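Local coordinates for RNA-dependent RNA polymerase (Farallon virus, PDB 6DX5), which probably removes ubiquitin from proteins through the viral OTU cysteine protease domain present here, while the full-length protein probably also acts as an RNA-directed RNA polymerase, at residues Val18-Pro23 and Val141-Asn146; Glu27-Lys32 and Ala177-Asn182; Ala43-Asp48 and Phe166-Cys171. All blocks are in the same frame, centred on the assembly; numbering follows the deposited sequence.

How the contacts relate
All three contacts meet on one mixed beta-sheet of the OTU domain, where strands 140-145, 166-171, 174-180 and 26-29 lie side by side in that order. Contacts 2 and 3 are closest, with centres about 7 Å apart; contact 1 lies about 12 Å from contact 2 and 14 Å from contact 3. Along the chain the first segments (18-23, 27-32, 43-48) come before all the second ones, which follow in the order contact 1, contact 3, contact 2 (141-146, 166-171, 177-182). Contact 1 therefore interlaces with both others, whereas contact 3 falls within the span of contact 2. The N-terminal part of the chain thus supplies a loop to one face of the sheet, an edge strand, and a helix to the other face.

Contact 1: residues Val18-Pro23 and Val141-Asn146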
loop_
_atom_site.group_PDB
_atom_site.type_symbol
_atom_site.label_atom_id
_atom_site.label_comp_id
_atom_site.label_asym_id
_atom_site.label_seq_id
_atom_site.Cartn_x
_atom_site.Cartn_y
_atom_site.Cartn_z
ATOM N N VAL A 18 9.579 3.722 -12.016
ATOM C CA VAL A 18 10.955 3.824 -12.451
ATOM C C VAL A 18 11.730 2.615 -11.927
ATOM O O VAL A 18 11.603 2.222 -10.760
ATOM C CB VAL A 18 11.566 5.158 -11.976
ATOM C CG1 VAL A 18 11.644 5.264 -10.399
ATOM C CG2 VAL A 18 12.936 5.371 -12.626
ATOM N N LYS A 19 12.515 1.995 -12.802
ATOM C CA LYS A 19 13.196 0.754 -12.476
ATOM C C LYS A 19 14.691 0.978 -12.606
ATOM O O LYS A 19 15.189 1.375 -13.664
ATOM C CB LYS A 19 12.695 -0.404 -13.343
ATOM C CG LYS A 19 11.197 -0.699 -13.033
ATOM C CD LYS A 19 10.863 -2.180 -12.907
ATOM C CE LYS A 19 11.056 -2.890 -14.246
ATOM N NZ LYS A 19 10.808 -4.356 -14.191
ATOM N N ILE A 20 15.392 0.745 -11.510
ATOM C CA ILE A 20 16.794 1.073 -11.360
ATOM C C ILE A 20 17.466 -0.089 -10.631
ATOM O O ILE A 20 16.807 -0.982 -10.085
ATOM C CB ILE A 20 16.937 2.409 -10.596
ATOM C CG1 ILE A 20 16.445 3.565 -11.450
ATOM C CG2 ILE A 20 18.322 2.727 -10.317
ATOM C CD1 ILE A 20 16.376 4.873 -10.653
ATOM N N ALA A 21 18.798 -0.114 -10.706
ATOM C CA ALA A 21 19.636 -0.819 -9.756
ATOM C C ALA A 21 20.087 0.177 -8.681
ATOM O O ALA A 21 20.796 1.144 -8.992
ATOM C CB ALA A 21 20.840 -1.411 -10.480
ATOM N N ILE A 22 19.732 -0.081 -7.421
ATOM C CA ILE A 22 20.123 0.794 -6.295
ATOM C C ILE A 22 21.639 1.017 -6.203
ATOM O O ILE A 22 22.053 2.174 -6.032
ATOM C CB ILE A 22 19.577 0.281 -4.950
ATOM C CG1 ILE A 22 18.051 0.434 -4.882
ATOM C CG2 ILE A 22 20.190 1.042 -3.767
ATOM C CD1 ILE A 22 17.561 1.778 -5.344
ATOM N N PRO A 23 22.514 0.002 -6.327
ATOM C CA PRO A 23 23.954 0.278 -6.126
ATOM C C PRO A 23 24.569 1.192 -7.183
ATOM O O PRO A 23 25.650 1.735 -6.942
ATOM C CB PRO A 23 24.593 -1.123 -6.152
ATOM C CG PRO A 23 23.461 -2.065 -5.803
ATOM C CD PRO A 23 22.298 -1.447 -6.543
ATOM N N VAL A 141 11.697 8.559 0.883
ATOM C CA VAL A 141 11.507 7.675 -0.255
ATOM C C VAL A 141 11.769 6.252 0.201
ATOM O O VAL A 141 12.794 5.990 0.823
ATOM C CB VAL A 141 12.443 8.054 -1.409
ATOM C CG1 VAL A 141 12.172 7.200 -2.568
ATOM C CG2 VAL A 141 12.267 9.550 -1.750
ATOM N N ILE A 142 10.844 5.334 -0.095
ATOM C CA ILE A 142 10.981 3.926 0.265
ATOM C C ILE A 142 11.185 3.151 -1.030
ATOM O O ILE A 142 10.292 3.109 -1.881
ATOM C CB ILE A 142 9.761 3.372 1.007
ATOM C CG1 ILE A 142 9.324 4.276 2.172
ATOM C CG2 ILE A 142 10.073 1.936 1.484
ATOM C CD1 ILE A 142 10.197 4.175 3.332
ATOM N N TRP A 143 12.344 2.537 -1.193
ATOM C CA TRP A 143 12.634 1.751 -2.387
ATOM C C TRP A 143 12.468 0.277 -2.019
ATOM O O TRP A 143 13.213 -0.245 -1.183
ATOM C CB TRP A 143 14.063 2.006 -2.898
ATOM C CG TRP A 143 14.415 3.418 -3.224
ATOM C CD1 TRP A 143 14.805 4.387 -2.343
ATOM C CD2 TRP A 143 14.351 4.040 -4.516
ATOM N NE1 TRP A 143 15.018 5.570 -3.010
ATOM C CE2 TRP A 143 14.740 5.384 -4.343
ATOM C CE3 TRP A 143 14.017 3.586 -5.801
ATOM C CZ2 TRP A 143 14.790 6.305 -5.411
ATOM C CZ3 TRP A 143 14.089 4.497 -6.878
ATOM C CH2 TRP A 143 14.438 5.845 -6.661
ATOM N N ASN A 144 11.501 -0.386 -2.624
ATOM C CA ASN A 144 11.303 -1.799 -2.374
ATOM C C ASN A 144 12.138 -2.572 -3.385
ATOM O O ASN A 144 11.928 -2.441 -4.601
ATOM C CB ASN A 144 9.818 -2.163 -2.497
ATOM C CG ASN A 144 8.939 -1.320 -1.590
ATOM O OD1 ASN A 144 8.215 -0.422 -2.057
ATOM N ND2 ASN A 144 9.059 -1.534 -0.302
ATOM N N VAL A 145 13.030 -3.417 -2.907
ATOM C CA VAL A 145 13.933 -4.104 -3.809
ATOM C C VAL A 145 13.837 -5.608 -3.615
ATOM O O VAL A 145 13.366 -6.107 -2.586
ATOM C CB VAL A 145 15.361 -3.633 -3.585
ATOM C CG1 VAL A 145 15.447 -2.134 -3.792
ATOM C CG2 VAL A 145 15.806 -4.085 -2.179
ATOM N N ASN A 146 14.311 -6.345 -4.625
ATOM C CA ASN A 146 14.381 -7.781 -4.445
ATOM C C ASN A 146 15.743 -8.075 -3.832
ATOM O O ASN A 146 16.460 -7.161 -3.405
ATOM C CB ASN A 146 14.119 -8.518 -5.758
ATOM C CG ASN A 146 15.051 -8.096 -6.816
ATOM O OD1 ASN A 146 15.963 -7.323 -6.548
ATOM N ND2 ASN A 146 14.842 -8.572 -8.040
#
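Ile22 is the main bridge from the loop Val18-Pro23 to Trp143 and Val145 on strand 140-145, an inner strand of the mixed beta-sheet of the OTU fold. From its CB, the CG2 branch turns to strand 174-180, where it packs on Leu178. The other branch serves strand 140-145. Its CG1, anti to the carbonyl carbon (chi1 -69°), comes within 3.8 Å of Val145 CG1, the two side chains crossing at about a right angle. The tip, CD1, bends on toward the indole and lies 4.0 Å from Trp143 CE3, above the ring plane and displaced toward the rim.

The same ring gathers looser neighbours from the loop. Ile20 CD1 is 4.4 Å from Trp143 CZ3, and Val18 CG1 approaches that CZ3 atom at the same distance, 4.4 Å. No hydrogen bond joins the two segments; backbone bonds from Ile20 to Val151 and from Ile22 to Met149 help hold the loop in place, and Phe26 brings a further ring to the indole. The contact is therefore a buried apolar cluster around Trp143, whose one polar side-chain atom, NE1, is hydrogen-bonded to Asn167 OD1 on strand 166-171.

Contact 2: residues Glu27-Lys32 and Ala177-Asn182; sequences ERIRVK and ALKLIN
Ile29 and Ala177 form one end of a tight antiparallel ladder whose other end is the pair Glu27 and Lys179. Each is a hydrogen-bonded pair. Ile29 N reaches Ala177 O at 2.8 Å in a nearly straight bond (170° at the hydrogen), and the return bond from Ala177 N to Ile29 O measures 3.0 Å. Glu27 N to Lys179 O and Lys179 N to Glu27 O are both 2.8 Å. Between them Arg28 and Leu178 make the non-hydrogen-bonded pair, with Leu178 CD2 3.8 Å from Arg28 CB. Ile29 CD1 packs as closely, 3.8 Å from Lys179 CG.

Strand 26-29 is thereby fastened to strand 174-180 as an outermost strand of the OTU sheet within this chain. On the face bearing Ile29 and Ala177, helix 37-47 lies over the pair, with Tyr44 on Ile29 and Leu45 on Ala177.

The contact loosens toward solvent where the extended Lys179 chain leads away; its NZ stays 6.7 Å from Glu27 OE1, too far for a salt bridge. On the face of Arg28 and Leu178 the arginine, bent at chi2 and chi3, is held instead by a salt bridge from NH1 to Asp176 OD1, while Arg30 NH1 lies over the centre of its guanidinium.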
loop_
_atom_site.group_PDB
_atom_site.type_symbol
_atom_site.label_atom_id
_atom_site.label_comp_id
_atom_site.label_asym_id
_atom_site.label_seq_id
_atom_site.Cartn_x
_atom_site.Cartn_y
_atom_site.Cartn_z
ATOM N N GLU A 27 24.896 4.435 -1.971
ATOM C CA GLU A 27 25.563 3.539 -1.053
ATOM C C GLU A 27 24.527 3.174 0.011
ATOM O O GLU A 27 23.697 3.993 0.382
ATOM C CB GLU A 27 26.830 4.185 -0.478
ATOM C CG GLU A 27 26.692 4.732 0.883
ATOM C CD GLU A 27 28.017 5.158 1.512
ATOM O OE1 GLU A 27 28.501 6.256 1.218
ATOM O OE2 GLU A 27 28.570 4.382 2.294
ATOM N N ARG A 28 24.477 1.915 0.376
ATOM C CA ARG A 28 23.502 1.417 1.330
ATOM C C ARG A 28 24.201 1.235 2.679
ATOM O O ARG A 28 25.328 0.695 2.740
ATOM C CB ARG A 28 22.944 0.080 0.825
ATOM C CG ARG A 28 21.905 -0.546 1.776
ATOM C CD ARG A 28 22.548 -1.574 2.648
ATOM N NE ARG A 28 22.944 -2.688 1.785
ATOM C CZ ARG A 28 22.122 -3.691 1.507
ATOM N NH1 ARG A 28 20.922 -3.680 2.079
ATOM N NH2 ARG A 28 22.482 -4.682 0.700
ATOM N N ILE A 29 23.574 1.707 3.750
ATOM C CA ILE A 29 24.136 1.613 5.099
ATOM C C ILE A 29 23.224 0.693 5.896
ATOM O O ILE A 29 22.037 0.978 6.069
ATOM C CB ILE A 29 24.283 2.984 5.776
ATOM C CG1 ILE A 29 25.202 3.894 4.950
ATOM C CG2 ILE A 29 24.894 2.832 7.158
ATOM C CD1 ILE A 29 24.467 4.762 3.981
ATOM N N ARG A 30 23.763 -0.450 6.310
ATOM C CA ARG A 30 22.996 -1.442 7.065
ATOM C C ARG A 30 22.770 -0.999 8.502
ATOM O O ARG A 30 23.692 -0.497 9.146
ATOM C CB ARG A 30 23.746 -2.776 7.068
ATOM C CG ARG A 30 24.014 -3.325 5.695
ATOM C CD ARG A 30 24.643 -4.712 5.803
ATOM N NE ARG A 30 25.108 -5.201 4.504
ATOM C CZ ARG A 30 24.375 -5.960 3.699
ATOM N NH1 ARG A 30 23.133 -6.286 4.047
ATOM N NH2 ARG A 30 24.882 -6.389 2.566
ATOM N N VAL A 31 21.549 -1.214 9.018
ATOM C CA VAL A 31 21.217 -0.913 10.413
ATOM C C VAL A 31 20.877 -2.230 11.083
ATOM O O VAL A 31 20.701 -3.241 10.415
ATOM C CB VAL A 31 20.065 0.104 10.552
ATOM C CG1 VAL A 31 20.450 1.400 9.799
ATOM C CG2 VAL A 31 18.811 -0.482 9.947
ATOM N N LYS A 32 20.842 -2.229 12.421
ATOM C CA LYS A 32 20.576 -3.459 13.170
ATOM C C LYS A 32 19.286 -4.123 12.684
ATOM O O LYS A 32 18.311 -3.437 12.380
ATOM C CB LYS A 32 20.479 -3.109 14.656
ATOM C CG LYS A 32 20.435 -4.286 15.626
ATOM C CD LYS A 32 20.249 -3.680 17.010
ATOM C CE LYS A 32 20.244 -4.710 18.114
ATOM N NZ LYS A 32 21.562 -5.379 18.109
ATOM N N ALA A 177 19.383 2.224 5.351
ATOM C CA ALA A 177 19.498 3.600 4.860
ATOM C C ALA A 177 20.200 3.621 3.511
ATOM O O ALA A 177 20.991 2.722 3.211
ATOM C CB ALA A 177 20.264 4.458 5.865
ATOM N N LEU A 178 19.904 4.643 2.688
ATOM C CA LEU A 178 20.592 4.875 1.396
ATOM C C LEU A 178 21.156 6.292 1.354
ATOM O O LEU A 178 20.461 7.241 1.706
ATOM C CB LEU A 178 19.646 4.735 0.196
ATOM C CG LEU A 178 19.041 3.367 -0.098
ATOM C CD1 LEU A 178 18.044 3.454 -1.203
ATOM C CD2 LEU A 178 20.168 2.363 -0.439
ATOM N N LYS A 179 22.413 6.447 0.942
ATOM C CA LYS A 179 22.953 7.771 0.646
ATOM C C LYS A 179 23.283 7.864 -0.832
ATOM O O LYS A 179 23.811 6.915 -1.425
ATOM C CB LYS A 179 24.178 8.070 1.477
ATOM C CG LYS A 179 23.767 8.326 2.909
ATOM C CD LYS A 179 24.895 8.826 3.736
ATOM C CE LYS A 179 24.333 9.504 5.004
ATOM N NZ LYS A 179 25.444 9.823 5.984
ATOM N N LEU A 180 22.940 8.993 -1.427
ATOM C CA LEU A 180 23.176 9.170 -2.844
ATOM C C LEU A 180 24.677 9.315 -3.094
ATOM O O LEU A 180 25.377 10.018 -2.358
ATOM C CB LEU A 180 22.413 10.393 -3.331
ATOM C CG LEU A 180 21.987 10.509 -4.784
ATOM C CD1 LEU A 180 21.148 9.356 -5.229
ATOM C CD2 LEU A 180 21.178 11.766 -4.934
ATOM N N ILE A 181 25.173 8.642 -4.139
ATOM C CA ILE A 181 26.611 8.647 -4.412
ATOM C C ILE A 181 27.088 10.032 -4.857
ATOM O O ILE A 181 28.178 10.475 -4.469
ATOM C CB ILE A 181 26.968 7.576 -5.456
ATOM C CG1 ILE A 181 26.746 6.163 -4.933
ATOM C CG2 ILE A 181 28.412 7.704 -5.891
ATOM C CD1 ILE A 181 26.967 5.109 -6.048
ATOM N N ASN A 182 26.286 10.744 -5.658
ATOM C CA ASN A 182 26.767 11.990 -6.264
ATOM C C ASN A 182 27.109 13.065 -5.223
ATOM O O ASN A 182 28.082 13.816 -5.397
ATOM C CB ASN A 182 25.746 12.514 -7.276
ATOM C CG ASN A 182 25.971 11.948 -8.671
ATOM O OD1 ASN A 182 27.023 11.353 -8.954
ATOM N ND2 ASN A 182 24.993 12.147 -9.557
#

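Contact 3: residues Ala43-Asp48 and Phe166-Cys171; sequences AYLFFD and FNIVRC
Phe46 and Phe166 supply the aromatic part of the contact between helix 37-47 and strand 166-171. They form an offset edge-to-face pair, the edge of Phe46 directed toward the face of Phe166, with centroids 5.4 Å apart and planes at 70°. Phe46 CG lies anti to the backbone N (chi1 -166°), and its CD1 is the leading atom, 3.5 Å from Phe166 CZ. Phe42, one helical turn earlier, also meets the Phe46 ring, and Val138 touches both Phe46 and Phe166.

The aliphatic contacts radiate from Leu45. Its CB sits at the edge of the Phe166 ring, near the ring plane, 3.7 Å from Phe166 CD1. Farther out, Leu45 CD1 reaches Ile168 CG1 at 4.1 Å.

Among contacts with polar atoms, the Leu45 CD1 methyl is modelled 3.1 Å from Asn167 O, shorter than usual for such a contact and so doubtful in detail. That oxygen probably accepts a hydrogen bond from Leu178 N. The Asn167 side chain, bonded through OD1 to Trp143, also uses ND2, which bonds to Val162 O.

As in other OTU proteases, this helix probably carries the nucleophilic cysteine near its N-terminal end, so the contact fits its C-terminal part against the central sheet. A bound dithiothreitol, probably from the crystallisation medium, occupies a pocket formed by Pro163, Arg164, Ala165 and Phe166. With no hydrogen bond or charge pair across the two segments, the helix is held against this strand by aromatic and aliphatic packing, while backbone groups of Phe166, Asn167 and Ile168 hydrogen-bond mainly to neighbouring strands.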
loop_
_atom_site.group_PDB
_atom_site.type_symbol
_atom_site.label_atom_id
_atom_site.label_comp_id
_atom_site.label_asym_id
_atom_site.label_seq_id
_atom_site.Cartn_x
_atom_site.Cartn_y
_atom_site.Cartn_z
ATOM N N ALA A 43 16.742 7.355 11.515
ATOM C CA ALA A 43 17.611 8.075 12.437
ATOM C C ALA A 43 19.044 8.187 11.877
ATOM O O ALA A 43 19.728 9.209 12.054
ATOM C CB ALA A 43 17.589 7.380 13.809
ATOM N N TYR A 44 19.515 7.164 11.176
ATOM C CA TYR A 44 20.859 7.260 10.625
ATOM C C TYR A 44 20.963 8.407 9.625
ATOM O O TYR A 44 21.926 9.188 9.665
ATOM C CB TYR A 44 21.281 5.946 9.976
ATOM C CG TYR A 44 22.657 6.103 9.388
ATOM C CD1 TYR A 44 23.800 5.936 10.173
ATOM C CD2 TYR A 44 22.820 6.433 8.056
ATOM C CE1 TYR A 44 25.088 6.093 9.631
ATOM C CE2 TYR A 44 24.106 6.578 7.499
ATOM C CZ TYR A 44 25.221 6.410 8.288
ATOM O OH TYR A 44 26.473 6.537 7.703
ATOM N N LEU A 45 19.972 8.544 8.719
ATOM C CA LEU A 45 20.051 9.618 7.725
ATOM C C LEU A 45 19.802 10.970 8.358
ATOM O O LEU A 45 20.464 11.952 8.017
ATOM C CB LEU A 45 19.028 9.422 6.611
ATOM C CG LEU A 45 19.246 8.141 5.823
ATOM C CD1 LEU A 45 18.152 7.924 4.773
ATOM C CD2 LEU A 45 20.630 8.240 5.187
ATOM N N PHE A 46 18.838 11.040 9.277
ATOM C CA PHE A 46 18.369 12.328 9.722
ATOM C C PHE A 46 19.252 12.881 10.837
ATOM O O PHE A 46 19.529 14.087 10.858
ATOM C CB PHE A 46 16.912 12.203 10.201
ATOM C CG PHE A 46 16.207 13.560 10.386
ATOM C CD1 PHE A 46 15.883 14.348 9.282
ATOM C CD2 PHE A 46 15.894 14.024 11.649
ATOM C CE1 PHE A 46 15.265 15.599 9.441
ATOM C CE2 PHE A 46 15.240 15.258 11.822
ATOM C CZ PHE A 46 14.930 16.057 10.715
ATOM N N PHE A 47 19.652 12.032 11.802
ATOM C CA PHE A 47 20.464 12.452 12.955
ATOM C C PHE A 47 21.892 11.888 12.925
ATOM O O PHE A 47 22.613 12.011 13.926
ATOM C CB PHE A 47 19.821 12.002 14.283
ATOM C CG PHE A 47 18.463 12.624 14.590
ATOM C CD1 PHE A 47 18.318 14.003 14.756
ATOM C CD2 PHE A 47 17.340 11.821 14.755
ATOM C CE1 PHE A 47 17.064 14.582 15.058
ATOM C CE2 PHE A 47 16.092 12.390 15.058
ATOM C CZ PHE A 47 15.960 13.778 15.219
ATOM N N ASP A 48 22.285 11.201 11.853
ATOM C CA ASP A 48 23.626 10.628 11.707
ATOM C C ASP A 48 23.939 9.573 12.747
ATOM O O ASP A 48 25.120 9.269 12.990
ATOM C CB ASP A 48 24.695 11.713 11.729
ATOM C CG ASP A 48 24.406 12.786 10.706
ATOM O OD1 ASP A 48 24.148 12.450 9.506
ATOM O OD2 ASP A 48 24.365 13.966 11.126
ATOM N N PHE A 166 15.144 11.790 2.034
ATOM C CA PHE A 166 15.787 10.744 2.817
ATOM C C PHE A 166 15.367 9.435 2.188
ATOM O O PHE A 166 14.171 9.155 2.092
ATOM C CB PHE A 166 15.374 10.859 4.283
ATOM C CG PHE A 166 15.806 12.164 4.898
ATOM C CD1 PHE A 166 17.101 12.313 5.367
ATOM C CD2 PHE A 166 14.973 13.271 4.856
ATOM C CE1 PHE A 166 17.554 13.522 5.875
ATOM C CE2 PHE A 166 15.383 14.484 5.376
ATOM C CZ PHE A 166 16.673 14.629 5.895
ATOM N N ASN A 167 16.333 8.662 1.712
ATOM C CA ASN A 167 16.053 7.490 0.884
ATOM C C ASN A 167 16.285 6.251 1.738
ATOM O O ASN A 167 17.362 6.094 2.355
ATOM C CB ASN A 167 16.965 7.449 -0.360
ATOM C CG ASN A 167 16.575 8.464 -1.406
ATOM O OD1 ASN A 167 15.669 8.227 -2.223
ATOM N ND2 ASN A 167 17.224 9.629 -1.366
ATOM N N ILE A 168 15.311 5.351 1.749
ATOM C CA ILE A 168 15.407 4.149 2.562
ATOM C C ILE A 168 15.118 2.976 1.656
ATOM O O ILE A 168 14.270 3.083 0.768
ATOM C CB ILE A 168 14.428 4.261 3.739
ATOM C CG1 ILE A 168 14.891 5.436 4.632
ATOM C CG2 ILE A 168 14.264 2.936 4.487
ATOM C CD1 ILE A 168 14.219 5.513 5.914
ATOM N N VAL A 169 15.879 1.880 1.805
ATOM C CA VAL A 169 15.637 0.692 0.998
ATOM C C VAL A 169 14.940 -0.320 1.887
ATOM O O VAL A 169 15.229 -0.415 3.081
ATOM C CB VAL A 169 16.944 0.118 0.417
ATOM C CG1 VAL A 169 17.926 -0.260 1.540
ATOM C CG2 VAL A 169 16.686 -1.110 -0.440
ATOM N N ARG A 170 14.031 -1.089 1.307
ATOM C CA ARG A 170 13.271 -2.079 2.049
ATOM C C ARG A 170 13.380 -3.396 1.311
ATOM O O ARG A 170 12.983 -3.486 0.135
ATOM C CB ARG A 170 11.796 -1.692 2.161
ATOM C CG ARG A 170 11.003 -2.734 2.962
ATOM C CD ARG A 170 9.514 -2.510 2.899
ATOM N NE ARG A 170 8.886 -3.230 4.006
ATOM C CZ ARG A 170 7.624 -3.064 4.414
ATOM N NH1 ARG A 170 6.814 -2.202 3.776
ATOM N NH2 ARG A 170 7.183 -3.759 5.456
ATOM N N CYS A 171 13.865 -4.432 2.004
ATOM C CA CYS A 171 13.985 -5.768 1.412
ATOM C C CYS A 171 13.190 -6.724 2.291
ATOM O O CYS A 171 13.613 -7.022 3.414
ATOM C CB CYS A 171 15.454 -6.189 1.295
ATOM S SG CYS A 171 15.618 -7.739 0.251
#